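Local coordinates for fructosyl amine:oxygen oxidoreductase (Neosartorya fumigata, PDB 4WCT), which probably oxidises the sugar-amine bond of fructosyl amines (Amadori products) with molecular oxygen, using bound FAD, and so removes glycation adducts, at residues Asn68-Ile73 against Leu259-Met264; Asp105-Pro110 against Met185-Asn190; Ala221-Ala224 against Val228-Ala231; Thr234-Ser237 against Gly241-Ser244; Gly284-Pro289 against His294-Cys299. One frame throughout, in Å; residues are numbered along the deposited sequence.

Contact 1 (Asn68-Ile73 against Leu259-Met264). With FAD (flavin-adenine dinucleotide), chain C.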
# COMPACT_ATOMS: atom_id res chain seq x y z
N ASN A 68 1.29 7.89 1.86
CA ASN A 68 1.23 9.34 1.66
C ASN A 68 0.89 9.64 0.21
O ASN A 68 1.78 9.85 -0.61
CB ASN A 68 2.54 10.00 2.05
CG ASN A 68 2.50 11.50 1.97
OD1 ASN A 68 1.51 12.09 1.53
ND2 ASN A 68 3.63 12.12 2.23
N ASP A 69 -0.41 9.56 -0.08
CA ASP A 69 -0.91 9.65 -1.43
C ASP A 69 -2.29 10.30 -1.34
O ASP A 69 -3.09 9.97 -0.45
CB ASP A 69 -1.03 8.22 -1.99
CG ASP A 69 -1.06 8.18 -3.48
OD1 ASP A 69 -1.59 9.16 -4.06
OD2 ASP A 69 -0.82 7.07 -4.04
N ILE A 70 -2.61 11.14 -2.31
CA ILE A 70 -3.92 11.79 -2.33
C ILE A 70 -5.08 10.82 -2.54
O ILE A 70 -6.21 11.09 -2.15
CB ILE A 70 -4.01 12.92 -3.38
CG1 ILE A 70 -3.53 12.45 -4.75
CG2 ILE A 70 -3.26 14.17 -2.91
CD1 ILE A 70 -3.90 13.38 -5.88
N ASN A 71 -4.80 9.63 -3.04
CA ASN A 71 -5.83 8.63 -3.11
C ASN A 71 -5.24 7.24 -3.20
O ASN A 71 -4.09 7.08 -3.65
CB ASN A 71 -6.79 8.89 -4.26
CG ASN A 71 -6.11 9.41 -5.50
OD1 ASN A 71 -5.21 8.77 -6.03
ND2 ASN A 71 -6.52 10.60 -5.94
N LYS A 72 -6.03 6.26 -2.78
CA LYS A 72 -5.77 4.83 -2.97
C LYS A 72 -7.12 4.15 -3.18
O LYS A 72 -8.19 4.69 -2.83
CB LYS A 72 -5.09 4.20 -1.72
CG LYS A 72 -3.78 4.84 -1.34
CD LYS A 72 -2.64 4.42 -2.26
CE LYS A 72 -1.30 4.70 -1.60
NZ LYS A 72 -0.18 4.66 -2.57
N ILE A 73 -7.07 2.95 -3.74
CA ILE A 73 -8.26 2.15 -4.00
C ILE A 73 -8.64 1.38 -2.74
O ILE A 73 -7.78 0.82 -2.08
CB ILE A 73 -8.00 1.14 -5.13
CG1 ILE A 73 -7.54 1.88 -6.40
CG2 ILE A 73 -9.24 0.30 -5.34
CD1 ILE A 73 -7.06 0.98 -7.52
N LEU A 259 3.70 6.86 -10.05
CA LEU A 259 2.50 7.67 -10.10
C LEU A 259 2.83 9.05 -10.62
O LEU A 259 3.92 9.55 -10.43
CB LEU A 259 1.83 7.76 -8.73
CG LEU A 259 2.54 8.56 -7.63
CD1 LEU A 259 2.19 10.04 -7.65
CD2 LEU A 259 2.20 7.99 -6.25
N CYS A 260 1.88 9.66 -11.30
CA CYS A 260 2.07 11.02 -11.77
C CYS A 260 0.74 11.75 -11.69
O CYS A 260 -0.32 11.12 -11.61
CB CYS A 260 2.67 11.08 -13.18
SG CYS A 260 1.72 10.31 -14.51
N HIS A 261 0.81 13.07 -11.69
CA HIS A 261 -0.34 13.93 -11.54
C HIS A 261 -0.43 14.87 -12.73
O HIS A 261 0.60 15.35 -13.19
CB HIS A 261 -0.24 14.82 -10.31
CG HIS A 261 -0.33 14.12 -8.98
ND1 HIS A 261 -0.42 14.83 -7.80
CD2 HIS A 261 -0.25 12.82 -8.63
CE1 HIS A 261 -0.37 13.99 -6.78
NE2 HIS A 261 -0.35 12.77 -7.26
N ILE A 262 -1.65 15.19 -13.13
CA ILE A 262 -1.97 16.26 -14.09
C ILE A 262 -2.82 17.29 -13.36
O ILE A 262 -3.77 16.92 -12.64
CB ILE A 262 -2.80 15.71 -15.29
CG1 ILE A 262 -1.98 14.73 -16.11
CG2 ILE A 262 -3.30 16.85 -16.16
CD1 ILE A 262 -2.73 14.06 -17.23
N GLN A 263 -2.53 18.57 -13.56
CA GLN A 263 -3.28 19.63 -12.94
C GLN A 263 -4.49 20.00 -13.78
O GLN A 263 -4.34 20.36 -14.95
CB GLN A 263 -2.35 20.86 -12.84
CG GLN A 263 -3.08 22.12 -12.41
CD GLN A 263 -3.48 22.03 -10.97
OE1 GLN A 263 -2.63 22.17 -10.07
NE2 GLN A 263 -4.78 21.94 -10.73
N MET A 264 -5.69 19.82 -13.23
CA MET A 264 -6.91 20.11 -13.95
C MET A 264 -7.26 21.57 -13.79
O MET A 264 -6.93 22.20 -12.79
CB MET A 264 -8.07 19.23 -13.43
CG MET A 264 -7.78 17.72 -13.49
SD MET A 264 -7.36 17.11 -15.13
CE MET A 264 -8.98 17.08 -15.85
PA FAD C . 4.30 2.99 4.68
O1A FAD C . 2.94 3.62 4.58
O2A FAD C . 5.28 3.12 3.57
O5B FAD C . 4.94 3.54 6.01
C5B FAD C . 6.26 3.13 6.39
C4B FAD C . 6.81 4.17 7.35
O4B FAD C . 8.06 3.67 7.93
C3B FAD C . 7.13 5.51 6.70
O3B FAD C . 6.47 6.61 7.35
C2B FAD C . 8.65 5.63 6.83
O2B FAD C . 9.16 6.96 6.91
C1B FAD C . 8.93 4.77 8.07
N9A FAD C . 10.33 4.28 8.10
C8A FAD C . 11.09 3.89 7.06
N7A FAD C . 12.33 3.57 7.48
C5A FAD C . 12.31 3.68 8.83
C6A FAD C . 13.31 3.55 9.89
N6A FAD C . 14.56 3.16 9.60
N1A FAD C . 12.92 3.86 11.14
C2A FAD C . 11.67 4.23 11.46
N3A FAD C . 10.72 4.40 10.53
C4A FAD C . 11.00 4.15 9.23
N1 FAD C . -2.77 -0.19 -1.34
C2 FAD C . -4.15 -0.22 -1.39
O2 FAD C . -4.73 -0.74 -0.44
N3 FAD C . -4.83 0.38 -2.37
C4 FAD C . -4.22 0.93 -3.44
O4 FAD C . -4.82 1.49 -4.39
C4X FAD C . -2.76 0.98 -3.47
N5 FAD C . -2.10 1.54 -4.51
C5X FAD C . -0.76 1.78 -4.38
C6 FAD C . -0.08 2.56 -5.31
C7 FAD C . 1.29 2.71 -5.22
C7M FAD C . 1.98 3.60 -6.19
C8 FAD C . 2.01 2.09 -4.10
C8M FAD C . 3.47 2.25 -3.92
C9 FAD C . 1.33 1.41 -3.12
C9A FAD C . -0.02 1.19 -3.24
N10 FAD C . -0.70 0.41 -2.30
C10 FAD C . -2.09 0.38 -2.34
C1' FAD C . -0.07 -0.28 -1.18
C2' FAD C . -0.09 0.52 0.11
O2' FAD C . 0.35 1.83 -0.21
C3' FAD C . 0.86 -0.14 1.11
O3' FAD C . 0.61 -1.56 1.16
C4' FAD C . 0.72 0.47 2.51
O4' FAD C . 0.68 1.89 2.41
C5' FAD C . 1.95 0.06 3.32
O5' FAD C . 1.82 0.58 4.64
P FAD C . 3.07 0.51 5.65
O1P FAD C . 2.65 1.18 6.94
O2P FAD C . 3.56 -0.92 5.63
O3P FAD C . 4.17 1.42 4.92
O HOH W 1 0.04 11.22 -4.83
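Ile70 and His261 meet from opposite directions, with Ile70 CD1 3.7 Å from His261 CE1 and set obliquely to the imidazole. Ile70 CG1, set between the backbone N and the carbonyl carbon (chi1 50°), carries CD1 to the ring. Beside this pair, Leu259 CD2 lies 3.9 Å from Asp69 OD2, so a methyl group borders one oxygen of the carboxylate. The polar link runs through a water in the plane of the His261 ring, which donates to Asp69 OD1 at 2.7 Å and lies 2.9 Å from His261 NE2. On the other ring nitrogen, His261 ND1 is hydrogen-bonded to Glu295 OE1. Asp69 OD2 takes Lys72 NZ at 2.9 Å in a salt bridge on the anti lone pair, the one turned away from OD1, and Lys297 makes a second salt bridge to the same oxygen. The Lys72 chain bends at chi2 (-76°) and then runs on extended over one face of the isoalloxazine, placing CD 3.6 Å from FAD C4X and NZ 3.5 Å from FAD C5X. The next residue holds the pyrimidine edge through its backbone: Ile73 N donates to FAD O4 at 2.8 Å, and FAD N3 donates to Ile73 O. With two lysines on OD2 and water on OD1, the Asp69 carboxylate is gripped on both oxygens, consistent with a second-shell role in positioning the Lys72 amine over the flavin, while its water links it to the His261-Glu295 pair on the neighbouring sheet.

Contact 2 (Asp105-Pro110 against Met185-Asn190)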
# COMPACT_ATOMS: atom_id res chain seq x y z
N ASP A 105 -15.95 4.74 11.46
CA ASP A 105 -15.01 5.28 12.46
C ASP A 105 -14.79 6.76 12.21
O ASP A 105 -14.33 7.14 11.12
CB ASP A 105 -13.68 4.52 12.36
CG ASP A 105 -12.67 4.90 13.43
OD1 ASP A 105 -12.63 6.06 13.90
OD2 ASP A 105 -11.83 3.98 13.73
N PRO A 106 -15.05 7.63 13.21
CA PRO A 106 -14.95 9.07 12.97
C PRO A 106 -13.58 9.56 12.47
O PRO A 106 -13.51 10.55 11.75
CB PRO A 106 -15.25 9.67 14.36
CG PRO A 106 -16.15 8.67 14.97
CD PRO A 106 -15.66 7.34 14.53
N VAL A 107 -12.52 8.84 12.78
CA VAL A 107 -11.20 9.24 12.35
C VAL A 107 -11.02 9.00 10.85
O VAL A 107 -10.26 9.72 10.18
CB VAL A 107 -10.15 8.44 13.15
CG1 VAL A 107 -8.78 8.55 12.52
CG2 VAL A 107 -10.13 8.93 14.59
N PHE A 108 -11.70 7.99 10.31
CA PHE A 108 -11.47 7.56 8.92
C PHE A 108 -12.61 7.87 7.95
O PHE A 108 -12.41 8.04 6.76
CB PHE A 108 -11.15 6.07 8.91
CG PHE A 108 -9.92 5.73 9.68
CD1 PHE A 108 -8.67 5.97 9.15
CD2 PHE A 108 -10.00 5.24 10.98
CE1 PHE A 108 -7.54 5.70 9.88
CE2 PHE A 108 -8.86 5.02 11.73
CZ PHE A 108 -7.63 5.19 11.15
N GLN A 109 -13.82 7.87 8.48
CA GLN A 109 -15.03 8.00 7.66
C GLN A 109 -15.11 9.20 6.73
O GLN A 109 -15.61 9.05 5.60
CB GLN A 109 -16.23 8.03 8.60
CG GLN A 109 -17.58 8.11 7.89
CD GLN A 109 -18.04 9.51 7.69
OE1 GLN A 109 -17.44 10.47 8.16
NE2 GLN A 109 -19.12 9.66 6.92
N PRO A 110 -14.51 10.34 7.09
CA PRO A 110 -14.58 11.47 6.17
C PRO A 110 -13.80 11.28 4.89
O PRO A 110 -13.96 12.06 3.94
CB PRO A 110 -13.95 12.59 6.97
CG PRO A 110 -14.36 12.26 8.38
CD PRO A 110 -14.13 10.78 8.45
N MET A 185 -4.32 9.21 7.09
CA MET A 185 -3.13 8.92 7.90
C MET A 185 -2.84 10.08 8.87
O MET A 185 -2.58 9.86 10.05
CB MET A 185 -1.92 8.64 6.99
CG MET A 185 -0.66 8.37 7.76
SD MET A 185 0.65 7.79 6.63
CE MET A 185 0.72 9.12 5.48
N ILE A 186 -2.96 11.30 8.38
CA ILE A 186 -2.81 12.50 9.21
C ILE A 186 -3.87 12.53 10.32
O ILE A 186 -3.58 12.86 11.48
CB ILE A 186 -2.90 13.77 8.37
CG1 ILE A 186 -1.66 13.89 7.44
CG2 ILE A 186 -3.01 15.00 9.26
CD1 ILE A 186 -1.72 14.99 6.40
N SER A 187 -5.08 12.15 9.96
CA SER A 187 -6.18 12.06 10.92
C SER A 187 -5.86 11.06 12.03
O SER A 187 -6.04 11.36 13.22
CB SER A 187 -7.49 11.71 10.20
OG SER A 187 -8.60 11.62 11.09
N ALA A 188 -5.33 9.89 11.66
CA ALA A 188 -4.98 8.88 12.65
C ALA A 188 -3.86 9.34 13.57
O ALA A 188 -3.92 9.16 14.79
CB ALA A 188 -4.66 7.58 11.95
N PHE A 189 -2.83 9.96 12.99
CA PHE A 189 -1.71 10.55 13.73
C PHE A 189 -2.22 11.59 14.72
O PHE A 189 -1.90 11.50 15.91
CB PHE A 189 -0.74 11.17 12.73
CG PHE A 189 0.16 12.23 13.31
CD1 PHE A 189 1.25 11.88 14.08
CD2 PHE A 189 -0.02 13.55 12.99
CE1 PHE A 189 2.13 12.86 14.56
CE2 PHE A 189 0.87 14.53 13.44
CZ PHE A 189 1.87 14.19 14.30
N ASN A 190 -3.07 12.52 14.25
CA ASN A 190 -3.58 13.60 15.11
C ASN A 190 -4.33 13.02 16.29
O ASN A 190 -4.16 13.47 17.45
CB ASN A 190 -4.51 14.52 14.33
CG ASN A 190 -3.75 15.47 13.41
OD1 ASN A 190 -2.55 15.68 13.58
ND2 ASN A 190 -4.44 16.05 12.45
O HOH W 2 -11.64 13.05 11.25
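Ser187, on helix 181-194, donates its hydroxyl to Val107 O, with OG and O 2.7 Å apart and the donor in the carbonyl plane on a lone pair. OG lies anti to its own backbone N (chi1 -180°), which carries it off the helix toward the loop. The tight part of the contact lies beside this bond. Val107 CG1 comes within 3.4 Å of Ser187 OG and 3.8 Å of Ala188 N, and the same CG1 lies over the centre of the Phe108 ring, 3.6 Å above its plane. That ring turns its far end to the helix, where Phe108 CZ is 3.9 Å from Ala188 CB. Leu42 of helix 35-46 packs on both Val107 and Phe108, and Met393 and Pro394 of helix 393-404 also touch Phe108. The outer side is looser and wetter: a water donates to Pro106 O at 3.2 Å and only weakly to Ser187 OG, and Pro106 itself is exposed. The loop holds its own shape, since Asp105 OD1 accepts from Val107 N in an Asx turn and OD2 pairs with Arg46. Thus one short, well-directed hydrogen bond at the border between a hydrophobic patch and solvent satisfies a loop carbonyl and links the helix to the loop at this point.

Contact 3 (Ala221-Ala224 against Val228-Ala231)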
# COMPACT_ATOMS: atom_id res chain seq x y z
N ALA A 221 15.09 -0.13 20.17
CA ALA A 221 15.59 0.36 18.89
C ALA A 221 16.64 1.44 19.08
O ALA A 221 16.56 2.25 19.99
CB ALA A 221 14.45 0.93 18.07
N ARG A 222 17.64 1.46 18.21
CA ARG A 222 18.72 2.44 18.25
C ARG A 222 18.55 3.36 17.06
O ARG A 222 18.38 2.89 15.92
CB ARG A 222 20.07 1.72 18.12
CG ARG A 222 21.28 2.64 18.23
CD ARG A 222 22.56 1.94 17.82
NE ARG A 222 23.70 2.84 17.89
CZ ARG A 222 24.69 2.75 18.78
NH1 ARG A 222 24.77 1.70 19.58
NH2 ARG A 222 25.69 3.62 18.73
N THR A 223 18.49 4.66 17.32
CA THR A 223 18.40 5.63 16.26
C THR A 223 19.75 6.19 15.81
O THR A 223 20.79 5.87 16.41
CB THR A 223 17.41 6.75 16.64
OG1 THR A 223 17.64 7.18 17.99
CG2 THR A 223 15.98 6.22 16.57
N ALA A 224 19.74 6.95 14.72
CA ALA A 224 20.94 7.33 14.02
C ALA A 224 21.79 8.32 14.82
O ALA A 224 22.90 8.66 14.42
CB ALA A 224 20.62 7.94 12.65
N VAL A 228 19.54 4.85 22.33
CA VAL A 228 18.84 3.58 22.47
C VAL A 228 17.51 3.81 23.17
O VAL A 228 17.45 4.43 24.21
CB VAL A 228 19.70 2.54 23.24
CG1 VAL A 228 18.89 1.28 23.50
CG2 VAL A 228 20.98 2.24 22.47
N HIS A 229 16.42 3.45 22.48
CA HIS A 229 15.06 3.56 23.00
C HIS A 229 14.60 2.19 23.45
O HIS A 229 14.53 1.25 22.65
CB HIS A 229 14.14 4.09 21.88
CG HIS A 229 14.65 5.33 21.23
ND1 HIS A 229 14.25 6.59 21.59
CD2 HIS A 229 15.59 5.50 20.26
CE1 HIS A 229 14.85 7.48 20.82
NE2 HIS A 229 15.75 6.85 20.09
N LYS A 230 14.36 2.03 24.74
CA LYS A 230 14.00 0.74 25.29
C LYS A 230 12.50 0.64 25.48
O LYS A 230 11.83 1.62 25.86
CB LYS A 230 14.70 0.51 26.64
CG LYS A 230 16.22 0.51 26.56
CD LYS A 230 16.77 -0.89 26.41
CE LYS A 230 18.26 -0.94 26.76
NZ LYS A 230 18.50 -1.73 28.00
N ALA A 231 11.98 -0.56 25.23
CA ALA A 231 10.60 -0.88 25.48
C ALA A 231 10.41 -2.36 25.80
O ALA A 231 11.19 -3.22 25.35
CB ALA A 231 9.76 -0.50 24.26
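Ala221-Thr223 and Val228-Lys230 run antiparallel as the two arms of a beta hairpin, their short axes 4.7 Å apart at closest approach and 151° between their directions. Ala221 and His229 form the hydrogen-bonded pair: Ala221 N donates to His229 O at 2.9 Å, and His229 N returns a nearly straight bond to Ala221 O at 2.8 Å. Arg222 and Val228 are the neighbouring non-hydrogen-bonded pair. The hairpin provides two strands of a three-stranded antiparallel sheet completed by strand 208-214, an element that accompanies the dinucleotide-binding fold in flavoproteins of this kind. On the exposed face, Arg222 runs out extended and its CG passes 4.3 Å from Val228 CG2, a light apolar touch. The other face carries Ala221 and His229 and packs on Ile31 and Ile29 of strand 28-31, in the sheet that carries the FAD. Here the His229 side chain swings back over its partner strand and crosses Thr223 at about a right angle. Its ring presents an edge to the strand, with CD2 3.4 Å from Ala221 O. Thr223 OG1, placed between its backbone N and carbonyl carbon (chi1 45°), is also hydrogen-bonded to Asp225 in the turn. From the same ring edge, His229 NE2 donates to Thr223 OG1 at 2.8 Å, the hydroxyl oxygen lying only 3° out of the imidazole plane.

Contact 4 (Thr234-Ser237 against Gly241-Ser244)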
# COMPACT_ATOMS: atom_id res chain seq x y z
N THR A 234 8.40 -4.20 21.01
CA THR A 234 8.81 -3.40 19.85
C THR A 234 8.04 -3.89 18.65
O THR A 234 7.95 -5.12 18.39
CB THR A 234 10.32 -3.51 19.60
OG1 THR A 234 11.02 -3.01 20.75
CG2 THR A 234 10.74 -2.78 18.37
N ILE A 235 7.37 -2.96 17.97
CA ILE A 235 6.59 -3.29 16.76
C ILE A 235 7.30 -2.71 15.55
O ILE A 235 7.53 -1.51 15.49
CB ILE A 235 5.17 -2.74 16.85
CG1 ILE A 235 4.46 -3.32 18.09
CG2 ILE A 235 4.37 -3.05 15.58
CD1 ILE A 235 3.07 -2.74 18.31
N LEU A 236 7.67 -3.57 14.61
CA LEU A 236 8.33 -3.12 13.40
C LEU A 236 7.31 -2.98 12.28
O LEU A 236 6.81 -3.99 11.76
CB LEU A 236 9.45 -4.08 13.01
CG LEU A 236 10.22 -3.80 11.72
CD1 LEU A 236 10.78 -2.40 11.62
CD2 LEU A 236 11.35 -4.81 11.53
N SER A 237 6.98 -1.73 11.96
CA SER A 237 5.98 -1.39 10.91
C SER A 237 6.51 -0.28 10.06
O SER A 237 5.85 0.74 9.86
CB SER A 237 4.63 -1.01 11.55
OG SER A 237 4.75 0.05 12.49
N GLY A 241 11.17 -0.09 4.19
CA GLY A 241 12.37 0.16 4.98
C GLY A 241 12.61 -0.90 6.06
O GLY A 241 13.75 -1.02 6.59
N SER A 242 11.57 -1.61 6.44
CA SER A 242 11.65 -2.67 7.47
C SER A 242 12.72 -3.71 7.13
O SER A 242 13.29 -4.34 8.01
CB SER A 242 10.33 -3.40 7.64
OG SER A 242 9.31 -2.45 7.97
N ASP A 243 12.88 -3.95 5.83
CA ASP A 243 13.73 -5.03 5.37
C ASP A 243 15.18 -4.85 5.74
O ASP A 243 15.95 -5.80 5.64
CB ASP A 243 13.57 -5.13 3.83
CG ASP A 243 14.10 -6.43 3.25
OD1 ASP A 243 13.86 -7.51 3.84
OD2 ASP A 243 14.68 -6.35 2.12
N SER A 244 15.60 -3.61 6.04
CA SER A 244 16.98 -3.33 6.43
C SER A 244 17.23 -3.46 7.94
O SER A 244 18.39 -3.48 8.37
CB SER A 244 17.39 -1.94 5.94
OG SER A 244 16.75 -0.96 6.73
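Strand 233-236 belongs to the parallel part of the Rossmann-type sheet that carries the FAD, between strands 28-31 and 379-383, and this contact forms where the chain leaves its C-terminal end and turns back in 241-244. The two sides are joined by packing between Leu236 and Ser242. Leu236 turns its CB toward 241-244, with CG anti to the backbone N (chi1 177°), and its two methyls meet different parts of Ser242. CD1 lies 3.9 Å from Ser242 OG, CG is 4.1 Å from Ser242 CB, and the other branch, CD2, stands 4.0 Å from Ser242 O. The leucine thus rests one methyl on the serine side chain and the other near its carbonyl. Around the pair, Ile31, Leu245, Leu246 and Phe248 also touch Leu236, so the contact is part of a buried apolar layer on one side of the sheet. Ser242 places a hydroxyl in these surroundings, but the connecting turn satisfies it: OG is hydrogen-bonded to Gly239 O and weakly to Ala238 N, which ties the start of the returning segment to the turn before it. Ser242 also packs on Val383 of the adjacent strand. Ser237 points its CB away from 241-244; its hydroxyl is hydrogen-bonded to Ile31 O, beside what is probably the GxGxxG motif (Gly32, Gly34, Gly37), and its side chain comes within about 5 Å of the FAD. Within the returning segment, Ser244 N donates to Gly241 O at 3.2 Å. At the strand end, the carbonyl carbon C of Ser237 lies 4.1 Å from Ser242 OG.

Contact 5 (Gly284-Pro289 against His294-Cys299)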
# COMPACT_ATOMS: atom_id res chain seq x y z
N GLY A 284 -3.18 0.54 -16.27
CA GLY A 284 -3.09 1.45 -15.11
C GLY A 284 -4.44 1.80 -14.52
O GLY A 284 -5.46 1.23 -14.91
N PHE A 285 -4.44 2.84 -13.71
CA PHE A 285 -5.67 3.36 -13.17
C PHE A 285 -5.58 4.85 -12.94
O PHE A 285 -4.49 5.41 -12.85
CB PHE A 285 -6.08 2.63 -11.88
CG PHE A 285 -5.05 2.65 -10.77
CD1 PHE A 285 -4.23 1.55 -10.58
CD2 PHE A 285 -5.01 3.68 -9.86
CE1 PHE A 285 -3.32 1.52 -9.52
CE2 PHE A 285 -4.09 3.67 -8.82
CZ PHE A 285 -3.26 2.57 -8.64
N PHE A 286 -6.73 5.49 -12.77
CA PHE A 286 -6.75 6.89 -12.33
C PHE A 286 -7.83 7.11 -11.33
O PHE A 286 -8.79 6.33 -11.27
CB PHE A 286 -6.90 7.88 -13.49
CG PHE A 286 -8.33 8.20 -13.86
CD1 PHE A 286 -8.93 9.36 -13.38
CD2 PHE A 286 -9.01 7.42 -14.74
CE1 PHE A 286 -10.22 9.69 -13.79
CE2 PHE A 286 -10.30 7.73 -15.13
CZ PHE A 286 -10.92 8.85 -14.62
N MET A 287 -7.64 8.14 -10.50
CA MET A 287 -8.66 8.52 -9.54
C MET A 287 -9.02 9.99 -9.68
O MET A 287 -8.32 10.78 -10.29
CB MET A 287 -8.30 8.16 -8.09
CG MET A 287 -8.68 6.72 -7.74
SD MET A 287 -8.02 5.88 -6.29
CE MET A 287 -6.37 5.45 -6.84
N GLU A 288 -10.18 10.34 -9.15
CA GLU A 288 -10.67 11.66 -9.41
C GLU A 288 -9.75 12.75 -8.84
O GLU A 288 -9.06 12.56 -7.83
CB GLU A 288 -12.12 11.82 -8.97
CG GLU A 288 -12.32 11.95 -7.48
CD GLU A 288 -13.79 11.99 -7.11
OE1 GLU A 288 -14.29 13.08 -6.81
OE2 GLU A 288 -14.45 10.93 -7.14
N PRO A 289 -9.77 13.92 -9.45
CA PRO A 289 -8.90 15.02 -9.01
C PRO A 289 -9.09 15.38 -7.54
O PRO A 289 -10.23 15.35 -7.04
CB PRO A 289 -9.32 16.16 -9.90
CG PRO A 289 -9.87 15.48 -11.13
CD PRO A 289 -10.55 14.26 -10.65
N HIS A 294 -6.65 20.00 -7.21
CA HIS A 294 -7.30 19.57 -8.47
C HIS A 294 -6.37 18.77 -9.36
O HIS A 294 -6.40 18.88 -10.59
CB HIS A 294 -7.82 20.76 -9.24
CG HIS A 294 -8.89 21.51 -8.52
ND1 HIS A 294 -9.25 22.80 -8.86
CD2 HIS A 294 -9.70 21.15 -7.49
CE1 HIS A 294 -10.28 23.17 -8.13
NE2 HIS A 294 -10.49 22.24 -7.20
N GLU A 295 -5.61 17.89 -8.74
CA GLU A 295 -4.62 17.07 -9.48
C GLU A 295 -5.17 15.66 -9.66
O GLU A 295 -5.72 15.07 -8.73
CB GLU A 295 -3.31 17.02 -8.72
CG GLU A 295 -2.44 18.23 -9.00
CD GLU A 295 -1.10 18.20 -8.30
OE1 GLU A 295 -0.98 17.61 -7.19
OE2 GLU A 295 -0.24 18.97 -8.76
N LEU A 296 -5.11 15.19 -10.90
CA LEU A 296 -5.62 13.89 -11.29
C LEU A 296 -4.42 12.94 -11.35
O LEU A 296 -3.44 13.23 -12.06
CB LEU A 296 -6.29 14.02 -12.67
CG LEU A 296 -7.03 12.79 -13.23
CD1 LEU A 296 -8.13 13.23 -14.17
CD2 LEU A 296 -6.08 11.85 -13.95
N LYS A 297 -4.51 11.85 -10.58
CA LYS A 297 -3.39 10.91 -10.43
C LYS A 297 -3.58 9.70 -11.35
O LYS A 297 -4.66 9.10 -11.37
CB LYS A 297 -3.33 10.41 -9.01
CG LYS A 297 -2.08 9.53 -8.75
CD LYS A 297 -2.07 8.95 -7.36
CE LYS A 297 -2.82 7.61 -7.37
NZ LYS A 297 -2.85 7.01 -6.03
N ILE A 298 -2.51 9.34 -12.04
CA ILE A 298 -2.47 8.15 -12.91
C ILE A 298 -1.34 7.25 -12.43
O ILE A 298 -0.23 7.72 -12.20
CB ILE A 298 -2.16 8.50 -14.38
CG1 ILE A 298 -3.17 9.52 -14.93
CG2 ILE A 298 -2.23 7.23 -15.21
CD1 ILE A 298 -2.66 10.93 -15.02
N CYS A 299 -1.65 5.98 -12.20
CA CYS A 299 -0.63 4.97 -11.95
C CYS A 299 -0.56 4.07 -13.16
O CYS A 299 -1.58 3.56 -13.62
CB CYS A 299 -0.98 4.13 -10.76
SG CYS A 299 -0.67 4.91 -9.19
O HOH W 3 -6.26 12.21 -8.32
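Phe285 and Cys299 face each other across two antiparallel strands, and the phenylalanine ring lies on the cysteine. From Phe285 CB the ring is set between the backbone N and the carbonyl carbon (chi1 57°), which folds it toward the partner strand. CD1 and CD2 each lie 4.2 Å from Cys299 CB; further along, CE1 and CE2 close to 3.7 Å from that carbon. At the tip, CZ is 3.5 Å from Cys299 CB and equally near SG. The methylene therefore sits over the ring face as a CH-pi contact, offset toward the rim, while the sulfur approaches obliquely, 4.2 Å from the ring centroid. On the CE2 side, Lys297 CE passes obliquely at 4.4 Å. The lysine then lies side by side with Met287, and its NZ is hydrogen-bonded to Asn71 O.

Under the ring the backbones pair, Phe285 N donating to Cys299 O at 3.0 Å and Cys299 N to Phe285 O. Phe286 and Ile298 turn to the other face, toward helix 330-343, and there Phe286 CD1 meets Leu296 CD2 at 3.8 Å. Nearer the turn the regular pairing is interrupted locally, and a water bridges the step; it accepts from Lys297 N at 2.9 Å and lies near the carbonyls of Glu288 and Glu295. Beyond it the chains come together again, Pro289 meeting Glu295 O and Leu296 directly. Direct pairing, a water-bridged step and renewed contact make up the beta hairpin of strands 284-287 and 295-310, within the large mixed sheet bordering the flavin end of the FAD.

How the contacts relate
The contacts lie at different distances from the FAD. Contacts 1 and 5 are at its flavin end, their centres 5 Å apart; 259-264 of contact 1 and both segments of contact 5 lie in the large mixed sheet. Ile262 O and Leu296 N, 2.8 Å apart, probably form a hydrogen bond, and a salt bridge (Lys297 NZ to Asp69 OD2, 2.8 Å) also joins them. The Cys299 side chain of contact 5 is about 4 Å from the FAD, that of Thr223 in contact 3 about 7 Å and that of Ala188 in contact 2 about 11 Å. Contact 2 packs on contact 1 through Met185 CE and Asn68 CA, 3.9 Å apart. Contacts 3 and 4 adjoin in sequence, their centres 13 Å apart, in the dinucleotide-binding part; the centres of contacts 4 and 5 are 30 Å apart.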